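Local coordinates for solute-binding protein (Thermoactinomyces vulgaris, PDB 2ZYO), which binds cyclodextrins and linear maltodextrins such as maltotetraose and probably hands them to a membrane transporter for uptake, at residues N234-F237 against K238-K241; E214-K217 against W218-A222. All coordinates share one frame; numbering follows the deposited sequence.

Interaction 1: residues N234-F237 against K238-K241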
ATOM      1  N   ASN A 234      12.230   6.670 -11.838  1.00 12.39           N
ATOM      2  CA  ASN A 234      12.523   5.340 -12.361  1.00 12.32           C
ATOM      3  C   ASN A 234      13.526   5.358 -13.510  1.00 11.95           C
ATOM      4  O   ASN A 234      14.478   4.579 -13.517  1.00 12.33           O
ATOM      5  CB  ASN A 234      11.231   4.630 -12.773  1.00 13.87           C
ATOM      6  CG  ASN A 234      10.294   4.402 -11.600  1.00 14.54           C
ATOM      7  OD1 ASN A 234      10.734   4.215 -10.466  1.00 15.46           O
ATOM      8  ND2 ASN A 234       8.996   4.421 -11.870  1.00 16.85           N
ATOM      9  N   GLY A 235      13.314   6.262 -14.463  1.00 12.91           N
ATOM     10  CA  GLY A 235      14.209   6.405 -15.610  1.00 14.20           C
ATOM     11  C   GLY A 235      15.642   6.680 -15.198  1.00 14.12           C
ATOM     12  O   GLY A 235      16.571   6.026 -15.678  1.00 16.00           O
ATOM     13  N   LEU A 236      15.817   7.639 -14.290  1.00 14.11           N
ATOM     14  CA  LEU A 236      17.148   8.018 -13.826  1.00 13.69           C
ATOM     15  C   LEU A 236      17.826   6.950 -12.973  1.00 13.11           C
ATOM     16  O   LEU A 236      19.041   6.776 -13.057  1.00 13.01           O
ATOM     17  CB  LEU A 236      17.123   9.374 -13.114  1.00 15.44           C
ATOM     18  CG  LEU A 236      16.901  10.576 -14.039  1.00 17.42           C
ATOM     19  CD1 LEU A 236      16.786  11.864 -13.247  1.00 17.48           C
ATOM     20  CD2 LEU A 236      18.014  10.682 -15.074  1.00 19.61           C
ATOM     21  N   PHE A 237      17.052   6.230 -12.161  1.00 13.54           N
ATOM     22  CA  PHE A 237      17.619   5.114 -11.401  1.00 11.32           C
ATOM     23  C   PHE A 237      18.083   3.994 -12.338  1.00 13.46           C
ATOM     24  O   PHE A 237      19.169   3.436 -12.161  1.00 12.72           O
ATOM     25  CB  PHE A 237      16.637   4.583 -10.349  1.00 11.41           C
ATOM     26  CG  PHE A 237      17.247   3.575  -9.412  1.00 11.04           C
ATOM     27  CD1 PHE A 237      18.124   3.979  -8.406  1.00 11.42           C
ATOM     28  CD2 PHE A 237      16.957   2.221  -9.543  1.00 10.81           C
ATOM     29  CE1 PHE A 237      18.698   3.045  -7.541  1.00 10.53           C
ATOM     30  CE2 PHE A 237      17.526   1.279  -8.686  1.00 12.12           C
ATOM     31  CZ  PHE A 237      18.397   1.693  -7.683  1.00 11.75           C
ATOM     32  N   LYS A 238      17.265   3.685 -13.342  1.00 13.73           N
ATOM     33  CA  LYS A 238      17.606   2.660 -14.334  1.00 14.88           C
ATOM     34  C   LYS A 238      18.815   3.047 -15.188  1.00 14.84           C
ATOM     35  O   LYS A 238      19.480   2.177 -15.753  1.00 16.36           O
ATOM     36  CB  LYS A 238      16.404   2.338 -15.226  1.00 15.74           C
ATOM     37  CG  LYS A 238      15.297   1.565 -14.512  1.00 16.29           C
ATOM     38  CD  LYS A 238      14.175   1.153 -15.462  1.00 19.89           C
ATOM     39  CE  LYS A 238      13.295   2.333 -15.843  1.00 22.11           C
ATOM     40  NZ  LYS A 238      12.205   1.930 -16.775  1.00 23.47           N
ATOM     41  N   SER A 239      19.098   4.348 -15.257  1.00 15.27           N
ATOM     42  CA  SER A 239      20.242   4.883 -15.999  1.00 16.02           C
ATOM     43  C   SER A 239      21.575   4.596 -15.304  1.00 15.19           C
ATOM     44  O   SER A 239      22.640   4.781 -15.895  1.00 15.03           O
ATOM     45  CB  SER A 239      20.088   6.392 -16.198  1.00 17.80           C
ATOM     46  OG  SER A 239      20.510   7.107 -15.045  1.00 18.92           O
ATOM     47  N   GLY A 240      21.507   4.169 -14.045  1.00 13.84           N
ATOM     48  CA  GLY A 240      22.700   3.859 -13.258  1.00 14.01           C
ATOM     49  C   GLY A 240      23.390   5.070 -12.657  1.00 15.26           C
ATOM     50  O   GLY A 240      24.531   4.974 -12.205  1.00 17.86           O
ATOM     51  N   LYS A 241      22.701   6.209 -12.642  1.00 17.03           N
ATOM     52  CA  LYS A 241      23.280   7.449 -12.119  1.00 18.66           C
ATOM     53  C   LYS A 241      22.567   7.966 -10.862  1.00 17.48           C
ATOM     54  O   LYS A 241      22.710   9.135 -10.498  1.00 18.10           O
ATOM     55  CB  LYS A 241      23.309   8.532 -13.203  1.00 21.20           C
ATOM     56  CG  LYS A 241      24.256   8.245 -14.366  1.00 24.64           C
ATOM     57  CD  LYS A 241      24.262   9.384 -15.387  1.00 26.05           C
ATOM     58  CE  LYS A 241      23.120   9.274 -16.402  1.00 29.28           C
ATOM     59  NZ  LYS A 241      21.774   9.641 -15.851  1.00 25.80           N
TER

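Interaction 2: residues E214-K217 against W218-A222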
ATOM      1  N   GLU A 214      10.063  20.009   5.514  1.00 11.54           N
ATOM      2  CA  GLU A 214      11.031  19.002   5.081  1.00 12.42           C
ATOM      3  C   GLU A 214      10.905  18.754   3.579  1.00 12.00           C
ATOM      4  O   GLU A 214      11.910  18.677   2.875  1.00 13.08           O
ATOM      5  CB  GLU A 214      10.854  17.690   5.854  1.00 14.05           C
ATOM      6  CG  GLU A 214      11.156  17.785   7.348  1.00 18.38           C
ATOM      7  CD  GLU A 214      12.641  17.688   7.687  1.00 21.62           C
ATOM      8  OE1 GLU A 214      13.493  18.045   6.843  1.00 20.13           O
ATOM      9  OE2 GLU A 214      12.958  17.256   8.818  1.00 25.12           O
ATOM     10  N   VAL A 215       9.667  18.639   3.100  1.00 11.12           N
ATOM     11  CA  VAL A 215       9.382  18.500   1.669  1.00 11.55           C
ATOM     12  C   VAL A 215      10.036  19.635   0.875  1.00 11.05           C
ATOM     13  O   VAL A 215      10.720  19.394  -0.124  1.00 11.34           O
ATOM     14  CB  VAL A 215       7.852  18.463   1.396  1.00 11.25           C
ATOM     15  CG1 VAL A 215       7.550  18.547  -0.100  1.00 12.98           C
ATOM     16  CG2 VAL A 215       7.230  17.208   2.004  1.00 11.53           C
ATOM     17  N   GLN A 216       9.829  20.865   1.341  1.00 12.03           N
ATOM     18  CA  GLN A 216      10.402  22.059   0.724  1.00 11.91           C
ATOM     19  C   GLN A 216      11.922  21.969   0.585  1.00 12.20           C
ATOM     20  O   GLN A 216      12.477  22.340  -0.450  1.00 12.17           O
ATOM     21  CB  GLN A 216      10.014  23.301   1.527  1.00 11.86           C
ATOM     22  CG  GLN A 216      10.370  24.621   0.860  1.00 12.89           C
ATOM     23  CD  GLN A 216       9.930  25.818   1.675  1.00 13.51           C
ATOM     24  OE1 GLN A 216      10.140  25.872   2.889  1.00 15.43           O
ATOM     25  NE2 GLN A 216       9.315  26.791   1.011  1.00 17.59           N
ATOM     26  N   LYS A 217      12.584  21.463   1.627  1.00 11.47           N
ATOM     27  CA  LYS A 217      14.043  21.327   1.638  1.00 12.41           C
ATOM     28  C   LYS A 217      14.575  20.436   0.516  1.00 11.39           C
ATOM     29  O   LYS A 217      15.685  20.647   0.022  1.00 11.80           O
ATOM     30  CB  LYS A 217      14.523  20.819   2.998  1.00 13.51           C
ATOM     31  CG  LYS A 217      14.527  21.885   4.087  1.00 17.14           C
ATOM     32  CD  LYS A 217      14.710  21.278   5.472  1.00 20.08           C
ATOM     33  CE  LYS A 217      16.095  20.677   5.661  1.00 23.32           C
ATOM     34  NZ  LYS A 217      16.182  19.930   6.946  1.00 27.51           N
ATOM     35  N   TRP A 218      13.783  19.447   0.108  1.00 10.99           N
ATOM     36  CA  TRP A 218      14.171  18.562  -0.987  1.00 11.66           C
ATOM     37  C   TRP A 218      14.290  19.299  -2.320  1.00 12.11           C
ATOM     38  O   TRP A 218      15.031  18.877  -3.206  1.00 13.17           O
ATOM     39  CB  TRP A 218      13.213  17.372  -1.095  1.00 12.62           C
ATOM     40  CG  TRP A 218      13.543  16.310  -0.099  1.00 12.16           C
ATOM     41  CD1 TRP A 218      12.981  16.137   1.132  1.00 13.66           C
ATOM     42  CD2 TRP A 218      14.539  15.289  -0.236  1.00 12.07           C
ATOM     43  NE1 TRP A 218      13.557  15.062   1.769  1.00 12.93           N
ATOM     44  CE2 TRP A 218      14.517  14.524   0.952  1.00 12.47           C
ATOM     45  CE3 TRP A 218      15.441  14.940  -1.250  1.00 10.07           C
ATOM     46  CZ2 TRP A 218      15.366  13.430   1.156  1.00 11.80           C
ATOM     47  CZ3 TRP A 218      16.288  13.851  -1.045  1.00  9.59           C
ATOM     48  CH2 TRP A 218      16.241  13.111   0.150  1.00 10.93           C
ATOM     49  N   PHE A 219      13.582  20.417  -2.439  1.00 12.45           N
ATOM     50  CA  PHE A 219      13.612  21.216  -3.658  1.00 13.07           C
ATOM     51  C   PHE A 219      14.536  22.427  -3.538  1.00 14.61           C
ATOM     52  O   PHE A 219      15.214  22.785  -4.502  1.00 17.78           O
ATOM     53  CB  PHE A 219      12.189  21.613  -4.069  1.00 11.98           C
ATOM     54  CG  PHE A 219      11.315  20.433  -4.387  1.00 10.56           C
ATOM     55  CD1 PHE A 219      11.333  19.866  -5.657  1.00 10.97           C
ATOM     56  CD2 PHE A 219      10.503  19.863  -3.408  1.00 11.24           C
ATOM     57  CE1 PHE A 219      10.543  18.760  -5.953  1.00 12.44           C
ATOM     58  CE2 PHE A 219       9.709  18.756  -3.697  1.00 12.77           C
ATOM     59  CZ  PHE A 219       9.729  18.203  -4.970  1.00 12.85           C
ATOM     60  N   THR A 220      14.585  23.029  -2.352  1.00 13.48           N
ATOM     61  CA  THR A 220      15.413  24.219  -2.114  1.00 14.54           C
ATOM     62  C   THR A 220      16.875  23.902  -1.782  1.00 15.90           C
ATOM     63  O   THR A 220      17.768  24.702  -2.077  1.00 19.42           O
ATOM     64  CB  THR A 220      14.837  25.100  -0.988  1.00 14.85           C
ATOM     65  OG1 THR A 220      14.746  24.334   0.220  1.00 14.73           O
ATOM     66  CG2 THR A 220      13.456  25.634  -1.362  1.00 14.95           C
ATOM     67  N   GLU A 221      17.117  22.747  -1.162  1.00 14.44           N
ATOM     68  CA  GLU A 221      18.473  22.359  -0.757  1.00 14.46           C
ATOM     69  C   GLU A 221      19.007  21.124  -1.486  1.00 14.48           C
ATOM     70  O   GLU A 221      20.194  21.059  -1.812  1.00 14.54           O
ATOM     71  CB  GLU A 221      18.546  22.138   0.757  1.00 14.44           C
ATOM     72  CG  GLU A 221      18.276  23.381   1.600  1.00 17.63           C
ATOM     73  CD  GLU A 221      18.435  23.123   3.090  1.00 19.70           C
ATOM     74  OE1 GLU A 221      19.288  22.292   3.474  1.00 22.17           O
ATOM     75  OE2 GLU A 221      17.710  23.757   3.882  1.00 22.14           O
ATOM     76  N   ALA A 222      18.137  20.144  -1.722  1.00 13.74           N
ATOM     77  CA  ALA A 222      18.541  18.892  -2.368  1.00 12.90           C
ATOM     78  C   ALA A 222      18.332  18.913  -3.885  1.00 13.32           C
ATOM     79  O   ALA A 222      18.548  17.907  -4.566  1.00 12.66           O
ATOM     80  CB  ALA A 222      17.828  17.703  -1.728  1.00 12.48           C
TER

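Interaction 1: residues N234-F237 against K238-K241
Lys238 donates its backbone N-H to Asn234 O at 2.9 Å, a nearly straight bond (163°) in the last turn of helix 230-238, which a Schellman motif then closes at Gly240. The Lys238 side chain runs back over the same carbonyl. Its CG stands 3.3 Å from Asn234 O, and the bend about the CG-CD bond (chi3 -74°) brings CE to 3.4 Å from that oxygen, while the ammonium travels on to a salt bridge with Asp254. An alanine here would probably leave Asp254 without its charged mate and uncover much of the Asn234 carbonyl. At Ser239 the helical pattern frays: the backbone N makes weak, bent bonds to both Gly235 O and Leu236 O. The hydroxyl takes over, with OG placed between the backbone N and the carbonyl carbon (chi1 82°) and turned back to Leu236 O, a very short bond of 2.5 Å. Gly240 takes positive phi, easy for a residue without a side chain, and its N-H reaches Phe237 O at 3.1 Å, coming in from above the carbonyl plane. The chain now heads for strand 242-247, against which the Phe237 ring and the Leu236 side chain pack at Val242. Lys241 folds back, bent at both chi3 and chi4, and its ammonium donates to Ser239 OG at 2.9 Å and to the backbone oxygen of Gln163. That same NZ lies 4.0 Å from the CD2 methyl of Leu236, where the two side chains pass at a slant.

Interaction 2: residues E214-K217 against W218-A222
Gln216 O is gripped by two backbone donors as helix 206-220 reaches its C-terminal end: Thr220 N at 2.9 Å, nearly in line with the C=O, and Phe219 N at 3.0 Å, from above the carbonyl plane. Beside it, CG of Gln216 meets the CG2 methyl of Thr220, the two side chains crossing at an angle. Lys217 O also takes two donors, but from four and five residues on instead of three and four. Glu221 N binds it at 2.8 Å, and Ala222 N adds an i to i+5 bond in the carbonyl plane, so the final turn widens. The aromatic residues face inward. Trp218 brings CD1 to 3.3 Å from Glu214 O, and its NE1 is taken by the hydroxyl of Tyr147 in helix 147-157. Phe219 turns a ring edge to Val215 O, with CD2 3.3 Å away, while CE2 meets a methyl of Val215.

Lys217 and Glu221 lie side by side and point the same way, yet the carboxylate rests on the lysine's methylenes, with the ammonium further off. With its chain bent at chi3 (68°), Lys217 puts NZ on the syn side of Glu214 OE1, though tilted out of the carboxylate plane, a salt bridge at 3.3 Å, and also forms a cation-pi contact with Phe151. Glu214 OE2 pairs with Lys184. What Glu221 offers Lys217 is OE2 resting 3.7 Å from CG.

Both contacts finish a helix, and the two helices, 206-220 and 230-238, follow each other in the chain; the centres lie about 21 Å apart and the segments do not touch. Interaction 1 is at the surface, with Phe237 its one buried residue, and it leads into strand 242-247 of the mixed sheet. Interaction 2 is partly buried, its aromatic face set against neighbouring helices and loops. The endings differ too: a glycine with positive phi and a serine hydroxyl finish the first, carbonyls shared by backbone N-H groups the second. Lys238 pairs with Asp254 and Lys241 with the Gln163 carbonyl, while Lys217 pairs with Glu214 of its own helix and also meets Phe151 of helix 147-157.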